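Local coordinates for putative tRNA (Adenine(37)-N6)-methyltransferase (PDB 7BU1), which probably methylates N6-threonylcarbamoyladenosine at position 37 of tRNA, with S-adenosylmethionine as the methyl donor, at residues I14-S19 / G130-D135; V62-L67 / S108-E113; F66-A71 / T99-G104. All coordinates share one frame; numbering follows the deposited sequence.

Interaction 1 (I14-S19 / G130-D135); sequences IGYIRS and GTPVLD. With SAM (S-adenosylmethionine), chain D.
The ring of Tyr-16 lies obliquely across Pro-132, its CE2 3.6 Å from Pro-132 CB, while the carbonyl O of Gly-130 sits at the ring edge, in its plane. Tyr-16 and Pro-132 form a non-hydrogen-bonded antiparallel pair, a place that suits proline because no N-H is asked of it toward Tyr-16. The two residues share one face of the sheet. Val-133 projects from the other, and its CG2 meets Ile-17 CG1 at 3.7 Å. Ile-17 holds CG1 anti to its carbonyl carbon, chi1 -76°, which aims that branch at the valine; both are beta-branched, apolar residues at home in a strand and in a buried layer.

Four backbone hydrogen bonds join the segments. The straightest runs from Val-133 N to Gly-15 O (2.8 Å, 175° at the hydrogen). Ile-14 N reaches Val-133 O at 2.8 Å, so that Ile-14 and Gly-15 both face Val-133 in a classic beta bulge. At the far end Gly-130 N donates to Ile-17 O and Ile-17 N to Thr-131 O, a G1 bulge whose first residue has a positive phi (82°) that favours glycine.

Thr-131 carries the contact to the cofactor: its OG1 accepts a hydrogen bond from N6 of S-adenosylmethionine at 3.1 Å and is also hydrogen-bonded to the Leu-128 backbone O. The small hydroxyl can therefore meet the adenine amino group while tied to its own loop.

Beyond the pair, strand 15-19 is hydrogen-bonded on to strand 38-43, and strand 132-138 to strand 61-67, which makes this contact a seam of the closed antiparallel barrel; Leu-41 of strand 38-43 packs on both Ile-17 and Val-133.

Interaction 2 (V62-L67 / S108-E113); sequences VWLLFL and SVVRLE. With SAM (S-adenosylmethionine), chain D.
Strands 62-67 and 108-113 run antiparallel and are strongly twisted, their N-to-C directions 134° apart and their axes 4.7 Å apart at closest approach. Val-62 exchanges two hydrogen bonds with Val-110, each 3.0 Å between N and O. Leu-64 and Ser-108 form the next hydrogen-bonded pair. Between them lies the non-hydrogen-bonded pair Trp-63 and Val-109, where the backbones also touch through CA-H...O contacts.

At that pair Val-109 CB stands over one face of the Trp-63 six-membered ring, 3.8 Å from its centroid and 9° off the ring normal, a CH-pi contact. With CG anti to the carbonyl carbon (chi1 -68°), the indole lies back over its neighbour; a branched valine gives this broad surface a compact apolar partner. The indole NE1 is hydrogen-bonded to Asp-144 OD2, and its ring meets Trp-63 of the second subunit edge-to-face.

These are neighbouring strands of the six-stranded antiparallel barrel, and on the face opposite Trp-63 and Val-109 aliphatic side chains pack together. Val-62 CG2 meets Val-110 CG2 at 3.9 Å, the two side chains crossing at a slant, whereas Leu-64 comes to Val-110 at about a right angle, its CD1 4.2 Å from the same methyl group. Leu-122 of strand 119-123 packs on both Leu-64 and Val-110.

Toward the cofactor that face carries Ser-108, with Phe-66 beside it. Ser-108 OG, beside its backbone N, accepts a hydrogen bond at 3.0 Å from the amino N of S-adenosylmethionine and is also hydrogen-bonded to Asp-126 OD1, whose other carboxylate oxygen, OD2, is hydrogen-bonded to S-adenosylmethionine as well. Phe-66 CE1 approaches Ser-108 OG at 3.5 Å, and the ring turns its edge in plane to Leu-64 O and Ser-108 N.

Interaction 3 (F66-A71 / T99-G104); sequences FLFHQA and THRPNG. With SAM (S-adenosylmethionine), chain D.
Phe-68 lays one ring face under Thr-99, whose CA stands 3.7 Å from the ring centroid and 4° off its normal, a CH-pi contact over the middle of the ring. Thr-99 CG2 then bridges two partners, touching Phe-68 CE1 and, at 3.6 Å, O4' of S-adenosylmethionine. The phenyl edge faces the adenine in plane, with CD1 3.5 Å from cofactor N3. An aromatic suits this place because its face can take a backbone carbon while its rim borders the base. Farther along, Ala-71 CB sits over one face of the His-100 imidazole, offset toward the rim; a methyl group is small enough to lie there and also close to Thr-99 O.

The backbone sets these groups. Phe-68 N donates to Gly-104 O at 3.2 Å, an almost straight bond (168°). Gly-104 has a positive phi, which favours glycine. Phe-68 to Ala-71 forms a type I turn, from which Gln-70 N donates a hydrogen bond to cofactor N1 at 3.1 Å. Outside the pair, Arg-101 NE forms a salt bridge with Asp-135 of the second subunit, and Asn-103 is hydrogen-bonded to that subunit too.

Main-chain recognition of the adenine edge by a turn following a barrel strand, with Thr-99 of a second loop laid over the Phe-68 ring and against the ribose, makes this the adenosine pocket of the methyl-donor site.

In the fold
From the N terminus, the chain first meets strand 15-19, which interaction 1 pairs with residues 130-135 some 110 residues later, closing the widest loop. Within that span, interactions 2 and 3 set out from the same stretch, sharing Phe-66 and Leu-67, and part afterwards, interaction 3 closing the shorter loop by turning back to 99-104 and interaction 2 pairing strand 61-67 with 108-113; both lie within the span of interaction 1. Strand 132-138 is hydrogen-bonded to strand 61-67, which links interaction 1 to the others. Together they tie barrel strands to the loops around one S-adenosylmethionine, and each also reaches the second subunit.

Interaction 1 (I14-S19 / G130-D135)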
loop_
_atom_site.group_PDB
_atom_site.type_symbol
_atom_site.label_atom_id
_atom_site.label_comp_id
_atom_site.label_asym_id
_atom_site.label_seq_id
_atom_site.Cartn_x
_atom_site.Cartn_y
_atom_site.Cartn_z
ATOM N N ILE B 14 13.520 -8.574 -6.133
ATOM C CA ILE B 14 13.742 -9.722 -5.263
ATOM C C ILE B 14 13.200 -10.994 -5.889
ATOM O O ILE B 14 13.551 -12.098 -5.443
ATOM C CB ILE B 14 13.109 -9.502 -3.873
ATOM C CG1 ILE B 14 11.593 -9.382 -3.985
ATOM C CG2 ILE B 14 13.687 -8.256 -3.215
ATOM C CD1 ILE B 14 10.894 -9.240 -2.653
ATOM N N GLY B 15 12.396 -10.872 -6.937
ATOM C CA GLY B 15 11.810 -12.020 -7.592
ATOM C C GLY B 15 10.937 -11.556 -8.735
ATOM O O GLY B 15 10.750 -10.356 -8.960
ATOM N N TYR B 16 10.409 -12.535 -9.469
ATOM C CA TYR B 16 9.567 -12.270 -10.621
ATOM C C TYR B 16 8.267 -13.044 -10.500
ATOM O O TYR B 16 8.222 -14.143 -9.935
ATOM C CB TYR B 16 10.260 -12.646 -11.937
ATOM C CG TYR B 16 11.385 -11.706 -12.314
ATOM C CD1 TYR B 16 12.670 -11.906 -11.826
ATOM C CD2 TYR B 16 11.161 -10.611 -13.142
ATOM C CE1 TYR B 16 13.700 -11.054 -12.161
ATOM C CE2 TYR B 16 12.191 -9.748 -13.480
ATOM C CZ TYR B 16 13.461 -9.978 -12.985
ATOM O OH TYR B 16 14.503 -9.130 -13.309
ATOM N N ILE B 17 7.208 -12.447 -11.032
ATOM C CA ILE B 17 5.886 -13.050 -11.027
ATOM C C ILE B 17 5.777 -13.977 -12.225
ATOM O O ILE B 17 6.166 -13.615 -13.342
ATOM C CB ILE B 17 4.789 -11.974 -11.070
ATOM C CG1 ILE B 17 4.643 -11.304 -9.706
ATOM C CG2 ILE B 17 3.458 -12.580 -11.527
ATOM C CD1 ILE B 17 4.251 -12.265 -8.603
ATOM N N ARG B 18 5.265 -15.177 -11.996
ATOM C CA ARG B 18 4.761 -16.018 -13.069
ATOM C C ARG B 18 3.257 -16.113 -12.881
ATOM O O ARG B 18 2.785 -16.542 -11.825
ATOM C CB ARG B 18 5.443 -17.380 -13.064
ATOM C CG ARG B 18 6.933 -17.230 -13.319
ATOM C CD ARG B 18 7.633 -18.558 -13.414
ATOM N NE ARG B 18 6.689 -19.627 -13.719
ATOM C CZ ARG B 18 6.988 -20.921 -13.671
ATOM N NH1 ARG B 18 8.218 -21.311 -13.335
ATOM N NH2 ARG B 18 6.058 -21.825 -13.965
ATOM N N SER B 19 2.512 -15.670 -13.887
ATOM C CA SER B 19 1.120 -15.294 -13.705
ATOM C C SER B 19 0.246 -16.038 -14.703
ATOM O O SER B 19 0.726 -16.630 -15.672
ATOM C CB SER B 19 0.960 -13.769 -13.848
ATOM O OG SER B 19 -0.372 -13.386 -14.105
ATOM N N GLY B 130 5.703 -12.238 -15.636
ATOM C CA GLY B 130 7.016 -11.636 -15.719
ATOM C C GLY B 130 7.169 -10.335 -14.969
ATOM O O GLY B 130 8.090 -9.566 -15.267
ATOM N N THR B 131 6.329 -10.075 -13.974
ATOM C CA THR B 131 6.420 -8.800 -13.276
ATOM C C THR B 131 7.561 -8.832 -12.262
ATOM O O THR B 131 7.593 -9.714 -11.397
ATOM C CB THR B 131 5.105 -8.490 -12.565
ATOM O OG1 THR B 131 4.059 -8.332 -13.534
ATOM C CG2 THR B 131 5.227 -7.225 -11.744
ATOM N N PRO B 132 8.495 -7.882 -12.319
ATOM C CA PRO B 132 9.566 -7.836 -11.315
ATOM C C PRO B 132 9.038 -7.244 -10.014
ATOM O O PRO B 132 8.418 -6.179 -10.014
ATOM C CB PRO B 132 10.627 -6.924 -11.956
ATOM C CG PRO B 132 10.214 -6.763 -13.409
ATOM C CD PRO B 132 8.723 -6.938 -13.427
ATOM N N VAL B 133 9.263 -7.952 -8.907
ATOM C CA VAL B 133 8.777 -7.533 -7.593
ATOM C C VAL B 133 9.932 -6.976 -6.761
ATOM O O VAL B 133 10.969 -7.632 -6.596
ATOM C CB VAL B 133 8.065 -8.688 -6.869
ATOM C CG1 VAL B 133 7.613 -8.243 -5.491
ATOM C CG2 VAL B 133 6.867 -9.131 -7.685
ATOM N N LEU B 134 9.736 -5.782 -6.210
ATOM C CA LEU B 134 10.761 -5.124 -5.415
ATOM C C LEU B 134 10.661 -5.430 -3.927
ATOM O O LEU B 134 11.671 -5.308 -3.223
ATOM C CB LEU B 134 10.689 -3.606 -5.601
ATOM C CG LEU B 134 10.671 -3.094 -7.037
ATOM C CD1 LEU B 134 10.511 -1.581 -7.051
ATOM C CD2 LEU B 134 11.925 -3.529 -7.785
ATOM N N ASP B 135 9.481 -5.804 -3.428
ATOM C CA ASP B 135 9.278 -5.918 -1.991
ATOM C C ASP B 135 8.028 -6.744 -1.702
ATOM O O ASP B 135 7.085 -6.778 -2.500
ATOM C CB ASP B 135 9.152 -4.529 -1.355
ATOM C CG ASP B 135 9.265 -4.559 0.165
ATOM O OD1 ASP B 135 9.322 -5.653 0.760
ATOM O OD2 ASP B 135 9.280 -3.473 0.774
HETATM N N SAM D . -3.099 -2.517 -8.047
HETATM C CA SAM D . -1.942 -1.994 -8.798
HETATM C C SAM D . -1.593 -0.581 -8.315
HETATM O O SAM D . -0.402 -0.229 -8.417
HETATM O OXT SAM D . -2.510 0.114 -7.835
HETATM C CB SAM D . -2.205 -1.979 -10.315
HETATM C CG SAM D . -3.353 -1.023 -10.661
HETATM S SD SAM D . -3.561 -0.924 -12.477
HETATM C CE SAM D . -4.789 0.311 -12.844
HETATM C "C5'" SAM D . -4.195 -2.498 -13.141
HETATM C "C4'" SAM D . -3.371 -2.870 -14.359
HETATM O "O4'" SAM D . -2.046 -3.167 -13.922
HETATM C "C3'" SAM D . -3.756 -4.236 -14.808
HETATM O "O3'" SAM D . -4.972 -4.233 -15.541
HETATM C "C2'" SAM D . -2.589 -4.614 -15.681
HETATM O "O2'" SAM D . -2.855 -4.328 -17.052
HETATM C "C1'" SAM D . -1.521 -3.639 -15.172
HETATM N N9 SAM D . -0.235 -4.311 -14.996
HETATM C C8 SAM D . -0.045 -5.369 -14.215
HETATM N N7 SAM D . 1.231 -5.718 -14.317
HETATM C C5 SAM D . 1.828 -4.872 -15.156
HETATM C C6 SAM D . 3.090 -4.790 -15.575
HETATM N N6 SAM D . 3.944 -5.700 -15.093
HETATM N N1 SAM D . 3.479 -3.843 -16.437
HETATM C C2 SAM D . 2.538 -2.922 -16.901
HETATM N N3 SAM D . 1.225 -3.033 -16.436
HETATM C C4 SAM D . 0.911 -4.001 -15.576
#

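Interaction 2 (V62-L67 / S108-E113)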
loop_
_atom_site.group_PDB
_atom_site.type_symbol
_atom_site.label_atom_id
_atom_site.label_comp_id
_atom_site.label_asym_id
_atom_site.label_seq_id
_atom_site.Cartn_x
_atom_site.Cartn_y
_atom_site.Cartn_z
ATOM N N VAL B 62 -0.689 -10.120 1.447
ATOM C CA VAL B 62 0.596 -9.436 1.360
ATOM C C VAL B 62 0.508 -8.335 0.309
ATOM O O VAL B 62 -0.158 -8.484 -0.721
ATOM C CB VAL B 62 1.766 -10.398 1.025
ATOM C CG1 VAL B 62 1.961 -11.463 2.130
ATOM C CG2 VAL B 62 1.569 -11.043 -0.350
ATOM N N TRP B 63 1.188 -7.226 0.580
ATOM C CA TRP B 63 1.417 -6.209 -0.427
ATOM C C TRP B 63 2.629 -6.606 -1.247
ATOM O O TRP B 63 3.610 -7.131 -0.714
ATOM C CB TRP B 63 1.675 -4.842 0.209
ATOM C CG TRP B 63 0.507 -4.227 0.908
ATOM C CD1 TRP B 63 0.245 -4.250 2.256
ATOM C CD2 TRP B 63 -0.550 -3.479 0.306
ATOM N NE1 TRP B 63 -0.925 -3.573 2.518
ATOM C CE2 TRP B 63 -1.432 -3.095 1.338
ATOM C CE3 TRP B 63 -0.852 -3.116 -1.009
ATOM C CZ2 TRP B 63 -2.585 -2.349 1.093
ATOM C CZ3 TRP B 63 -2.002 -2.379 -1.250
ATOM C CH2 TRP B 63 -2.848 -2.000 -0.206
ATOM N N LEU B 64 2.561 -6.349 -2.546
ATOM C CA LEU B 64 3.709 -6.460 -3.432
ATOM C C LEU B 64 3.938 -5.094 -4.060
ATOM O O LEU B 64 3.029 -4.529 -4.681
ATOM C CB LEU B 64 3.490 -7.524 -4.515
ATOM C CG LEU B 64 3.168 -8.962 -4.088
ATOM C CD1 LEU B 64 2.969 -9.847 -5.319
ATOM C CD2 LEU B 64 4.242 -9.549 -3.151
ATOM N N LEU B 65 5.123 -4.537 -3.843
ATOM C CA LEU B 65 5.594 -3.403 -4.624
ATOM C C LEU B 65 6.350 -3.957 -5.823
ATOM O O LEU B 65 7.220 -4.823 -5.661
ATOM C CB LEU B 65 6.498 -2.492 -3.795
ATOM C CG LEU B 65 5.892 -1.910 -2.523
ATOM C CD1 LEU B 65 6.871 -0.966 -1.868
ATOM C CD2 LEU B 65 4.604 -1.193 -2.841
ATOM N N PHE B 66 6.002 -3.487 -7.022
ATOM C CA PHE B 66 6.544 -4.071 -8.236
ATOM C C PHE B 66 6.808 -2.993 -9.282
ATOM O O PHE B 66 6.410 -1.835 -9.139
ATOM C CB PHE B 66 5.602 -5.143 -8.794
ATOM C CG PHE B 66 4.225 -4.630 -9.134
ATOM C CD1 PHE B 66 3.241 -4.533 -8.157
ATOM C CD2 PHE B 66 3.907 -4.268 -10.435
ATOM C CE1 PHE B 66 1.968 -4.076 -8.469
ATOM C CE2 PHE B 66 2.629 -3.813 -10.758
ATOM C CZ PHE B 66 1.663 -3.714 -9.774
ATOM N N LEU B 67 7.472 -3.398 -10.356
ATOM C CA LEU B 67 7.743 -2.524 -11.485
ATOM C C LEU B 67 6.766 -2.827 -12.618
ATOM O O LEU B 67 6.580 -3.991 -12.990
ATOM C CB LEU B 67 9.173 -2.716 -11.983
ATOM C CG LEU B 67 10.294 -2.216 -11.089
ATOM C CD1 LEU B 67 11.619 -2.423 -11.797
ATOM C CD2 LEU B 67 10.072 -0.753 -10.740
ATOM N N SER B 108 -0.009 -3.831 -5.073
ATOM C CA SER B 108 -1.217 -4.643 -5.048
ATOM C C SER B 108 -1.219 -5.472 -3.780
ATOM O O SER B 108 -0.158 -5.904 -3.310
ATOM C CB SER B 108 -1.320 -5.584 -6.255
ATOM O OG SER B 108 -1.255 -4.865 -7.472
ATOM N N VAL B 109 -2.403 -5.664 -3.210
ATOM C CA VAL B 109 -2.575 -6.604 -2.117
ATOM C C VAL B 109 -3.211 -7.856 -2.697
ATOM O O VAL B 109 -4.282 -7.800 -3.309
ATOM C CB VAL B 109 -3.403 -6.013 -0.964
ATOM C CG1 VAL B 109 -4.673 -5.385 -1.470
ATOM C CG2 VAL B 109 -3.685 -7.090 0.081
ATOM N N VAL B 110 -2.535 -8.987 -2.520
ATOM C CA VAL B 110 -2.988 -10.270 -3.027
ATOM C C VAL B 110 -3.054 -11.244 -1.861
ATOM O O VAL B 110 -2.416 -11.054 -0.824
ATOM C CB VAL B 110 -2.067 -10.812 -4.143
ATOM C CG1 VAL B 110 -2.073 -9.863 -5.317
ATOM C CG2 VAL B 110 -0.645 -11.014 -3.621
ATOM N N ARG B 111 -3.857 -12.287 -2.031
ATOM C CA ARG B 111 -3.948 -13.320 -1.016
ATOM C C ARG B 111 -2.707 -14.193 -1.065
ATOM O O ARG B 111 -2.198 -14.510 -2.143
ATOM C CB ARG B 111 -5.192 -14.184 -1.213
ATOM C CG ARG B 111 -5.350 -15.228 -0.121
ATOM C CD ARG B 111 -6.559 -16.103 -0.332
ATOM N NE ARG B 111 -7.746 -15.529 0.292
ATOM C CZ ARG B 111 -8.003 -15.583 1.596
ATOM N NH1 ARG B 111 -7.150 -16.184 2.420
ATOM N NH2 ARG B 111 -9.113 -15.039 2.079
ATOM N N LEU B 112 -2.203 -14.553 0.114
ATOM C CA LEU B 112 -1.092 -15.489 0.232
ATOM C C LEU B 112 -1.667 -16.867 0.540
ATOM O O LEU B 112 -2.217 -17.092 1.624
ATOM C CB LEU B 112 -0.104 -15.053 1.309
ATOM C CG LEU B 112 1.013 -16.064 1.573
ATOM C CD1 LEU B 112 1.849 -16.288 0.314
ATOM C CD2 LEU B 112 1.889 -15.618 2.754
ATOM N N GLU B 113 -1.549 -17.783 -0.418
ATOM C CA GLU B 113 -2.070 -19.128 -0.226
ATOM C C GLU B 113 -1.087 -20.036 0.492
ATOM O O GLU B 113 -1.498 -20.876 1.292
ATOM C CB GLU B 113 -2.434 -19.744 -1.578
ATOM C CG GLU B 113 -3.431 -18.931 -2.355
ATOM C CD GLU B 113 -4.055 -19.715 -3.481
ATOM O OE1 GLU B 113 -5.306 -19.698 -3.592
ATOM O OE2 GLU B 113 -3.294 -20.356 -4.248
HETATM N N SAM D . -3.099 -2.517 -8.047
HETATM C CA SAM D . -1.942 -1.994 -8.798
HETATM C C SAM D . -1.593 -0.581 -8.315
HETATM O O SAM D . -0.402 -0.229 -8.417
HETATM O OXT SAM D . -2.510 0.114 -7.835
HETATM C CB SAM D . -2.205 -1.979 -10.315
HETATM C CG SAM D . -3.353 -1.023 -10.661
HETATM S SD SAM D . -3.561 -0.924 -12.477
HETATM C CE SAM D . -4.789 0.311 -12.844
HETATM C "C5'" SAM D . -4.195 -2.498 -13.141
HETATM C "C4'" SAM D . -3.371 -2.870 -14.359
HETATM O "O4'" SAM D . -2.046 -3.167 -13.922
HETATM C "C3'" SAM D . -3.756 -4.236 -14.808
HETATM O "O3'" SAM D . -4.972 -4.233 -15.541
HETATM C "C2'" SAM D . -2.589 -4.614 -15.681
HETATM O "O2'" SAM D . -2.855 -4.328 -17.052
HETATM C "C1'" SAM D . -1.521 -3.639 -15.172
HETATM N N9 SAM D . -0.235 -4.311 -14.996
HETATM C C8 SAM D . -0.045 -5.369 -14.215
HETATM N N7 SAM D . 1.231 -5.718 -14.317
HETATM C C5 SAM D . 1.828 -4.872 -15.156
HETATM C C6 SAM D . 3.090 -4.790 -15.575
HETATM N N6 SAM D . 3.944 -5.700 -15.093
HETATM N N1 SAM D . 3.479 -3.843 -16.437
HETATM C C2 SAM D . 2.538 -2.922 -16.901
HETATM N N3 SAM D . 1.225 -3.033 -16.436
HETATM C C4 SAM D . 0.911 -4.001 -15.576
#

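Interaction 3 (F66-A71 / T99-G104)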
loop_
_atom_site.group_PDB
_atom_site.type_symbol
_atom_site.label_atom_id
_atom_site.label_comp_id
_atom_site.label_asym_id
_atom_site.label_seq_id
_atom_site.Cartn_x
_atom_site.Cartn_y
_atom_site.Cartn_z
ATOM N N PHE B 66 6.002 -3.487 -7.022
ATOM C CA PHE B 66 6.544 -4.071 -8.236
ATOM C C PHE B 66 6.808 -2.993 -9.282
ATOM O O PHE B 66 6.410 -1.835 -9.139
ATOM C CB PHE B 66 5.602 -5.143 -8.794
ATOM C CG PHE B 66 4.225 -4.630 -9.134
ATOM C CD1 PHE B 66 3.241 -4.533 -8.157
ATOM C CD2 PHE B 66 3.907 -4.268 -10.435
ATOM C CE1 PHE B 66 1.968 -4.076 -8.469
ATOM C CE2 PHE B 66 2.629 -3.813 -10.758
ATOM C CZ PHE B 66 1.663 -3.714 -9.774
ATOM N N LEU B 67 7.472 -3.398 -10.356
ATOM C CA LEU B 67 7.743 -2.524 -11.485
ATOM C C LEU B 67 6.766 -2.827 -12.618
ATOM O O LEU B 67 6.580 -3.991 -12.990
ATOM C CB LEU B 67 9.173 -2.716 -11.983
ATOM C CG LEU B 67 10.294 -2.216 -11.089
ATOM C CD1 LEU B 67 11.619 -2.423 -11.797
ATOM C CD2 LEU B 67 10.072 -0.753 -10.740
ATOM N N PHE B 68 6.156 -1.770 -13.164
ATOM C CA PHE B 68 5.285 -1.858 -14.340
ATOM C C PHE B 68 6.156 -2.008 -15.585
ATOM O O PHE B 68 6.292 -1.093 -16.399
ATOM C CB PHE B 68 4.419 -0.614 -14.474
ATOM C CG PHE B 68 3.318 -0.498 -13.458
ATOM C CD1 PHE B 68 2.237 -1.363 -13.478
ATOM C CD2 PHE B 68 3.340 0.520 -12.515
ATOM C CE1 PHE B 68 1.210 -1.230 -12.556
ATOM C CE2 PHE B 68 2.322 0.657 -11.596
ATOM C CZ PHE B 68 1.253 -0.222 -11.614
ATOM N N HIS B 69 6.751 -3.190 -15.736
ATOM C CA HIS B 69 7.751 -3.348 -16.784
ATOM C C HIS B 69 7.158 -3.295 -18.191
ATOM O O HIS B 69 7.898 -3.009 -19.138
ATOM C CB HIS B 69 8.530 -4.652 -16.585
ATOM C CG HIS B 69 7.730 -5.894 -16.849
ATOM N ND1 HIS B 69 6.666 -6.280 -16.060
ATOM C CD2 HIS B 69 7.848 -6.842 -17.811
ATOM C CE1 HIS B 69 6.160 -7.407 -16.529
ATOM N NE2 HIS B 69 6.861 -7.771 -17.589
ATOM N N GLN B 70 5.853 -3.532 -18.356
ATOM C CA GLN B 70 5.205 -3.477 -19.665
ATOM C C GLN B 70 4.328 -2.240 -19.827
ATOM O O GLN B 70 3.367 -2.255 -20.601
ATOM C CB GLN B 70 4.372 -4.730 -19.936
ATOM C CG GLN B 70 5.087 -6.020 -19.657
ATOM C CD GLN B 70 5.565 -6.702 -20.907
ATOM O OE1 GLN B 70 5.950 -6.050 -21.877
ATOM N NE2 GLN B 70 5.550 -8.030 -20.894
ATOM N N ALA B 71 4.648 -1.161 -19.123
ATOM C CA ALA B 71 3.903 0.087 -19.230
ATOM C C ALA B 71 4.789 1.054 -20.006
ATOM O O ALA B 71 5.401 1.963 -19.447
ATOM C CB ALA B 71 3.533 0.635 -17.855
ATOM N N THR B 99 -0.869 2.781 -14.519
ATOM C CA THR B 99 0.379 2.051 -14.679
ATOM C C THR B 99 1.517 2.917 -15.202
ATOM O O THR B 99 2.671 2.476 -15.166
ATOM C CB THR B 99 0.172 0.884 -15.643
ATOM O OG1 THR B 99 -0.127 1.400 -16.949
ATOM C CG2 THR B 99 -0.975 0.006 -15.171
ATOM N N HIS B 100 1.229 4.128 -15.672
ATOM C CA HIS B 100 2.248 5.073 -16.136
ATOM C C HIS B 100 2.440 6.141 -15.065
ATOM O O HIS B 100 1.659 7.091 -14.982
ATOM C CB HIS B 100 1.846 5.691 -17.471
ATOM C CG HIS B 100 1.712 4.696 -18.580
ATOM N ND1 HIS B 100 0.744 3.713 -18.586
ATOM C CD2 HIS B 100 2.425 4.527 -19.719
ATOM C CE1 HIS B 100 0.864 2.984 -19.682
ATOM N NE2 HIS B 100 1.874 3.457 -20.388
ATOM N N ARG B 101 3.494 6.009 -14.272
ATOM C CA ARG B 101 3.761 6.863 -13.125
ATOM C C ARG B 101 5.216 7.291 -13.166
ATOM O O ARG B 101 6.055 6.602 -13.758
ATOM C CB ARG B 101 3.502 6.143 -11.792
ATOM C CG ARG B 101 2.536 4.996 -11.845
ATOM C CD ARG B 101 2.111 4.597 -10.457
ATOM N NE ARG B 101 1.672 5.726 -9.645
ATOM C CZ ARG B 101 0.470 6.286 -9.723
ATOM N NH1 ARG B 101 -0.430 5.835 -10.597
ATOM N NH2 ARG B 101 0.166 7.305 -8.925
ATOM N N PRO B 102 5.555 8.406 -12.501
ATOM C CA PRO B 102 6.940 8.919 -12.544
ATOM C C PRO B 102 8.048 7.943 -12.153
ATOM O O PRO B 102 9.134 8.018 -12.745
ATOM C CB PRO B 102 6.876 10.107 -11.579
ATOM C CG PRO B 102 5.489 10.612 -11.726
ATOM C CD PRO B 102 4.620 9.404 -11.947
ATOM N N ASN B 103 7.842 7.055 -11.184
ATOM C CA ASN B 103 8.886 6.103 -10.817
ATOM C C ASN B 103 8.552 4.691 -11.262
ATOM O O ASN B 103 9.382 3.787 -11.098
ATOM C CB ASN B 103 9.150 6.128 -9.303
ATOM C CG ASN B 103 10.053 7.292 -8.874
ATOM O OD1 ASN B 103 11.214 7.400 -9.292
ATOM N ND2 ASN B 103 9.514 8.166 -8.033
ATOM N N GLY B 104 7.355 4.485 -11.808
ATOM C CA GLY B 104 6.912 3.224 -12.373
ATOM C C GLY B 104 6.753 2.088 -11.384
ATOM O O GLY B 104 7.014 0.930 -11.739
HETATM N N SAM D . -3.099 -2.517 -8.047
HETATM C CA SAM D . -1.942 -1.994 -8.798
HETATM C C SAM D . -1.593 -0.581 -8.315
HETATM O O SAM D . -0.402 -0.229 -8.417
HETATM O OXT SAM D . -2.510 0.114 -7.835
HETATM C CB SAM D . -2.205 -1.979 -10.315
HETATM C CG SAM D . -3.353 -1.023 -10.661
HETATM S SD SAM D . -3.561 -0.924 -12.477
HETATM C CE SAM D . -4.789 0.311 -12.844
HETATM C "C5'" SAM D . -4.195 -2.498 -13.141
HETATM C "C4'" SAM D . -3.371 -2.870 -14.359
HETATM O "O4'" SAM D . -2.046 -3.167 -13.922
HETATM C "C3'" SAM D . -3.756 -4.236 -14.808
HETATM O "O3'" SAM D . -4.972 -4.233 -15.541
HETATM C "C2'" SAM D . -2.589 -4.614 -15.681
HETATM O "O2'" SAM D . -2.855 -4.328 -17.052
HETATM C "C1'" SAM D . -1.521 -3.639 -15.172
HETATM N N9 SAM D . -0.235 -4.311 -14.996
HETATM C C8 SAM D . -0.045 -5.369 -14.215
HETATM N N7 SAM D . 1.231 -5.718 -14.317
HETATM C C5 SAM D . 1.828 -4.872 -15.156
HETATM C C6 SAM D . 3.090 -4.790 -15.575
HETATM N N6 SAM D . 3.944 -5.700 -15.093
HETATM N N1 SAM D . 3.479 -3.843 -16.437
HETATM C C2 SAM D . 2.538 -2.922 -16.901
HETATM N N3 SAM D . 1.225 -3.033 -16.436
HETATM C C4 SAM D . 0.911 -4.001 -15.576
#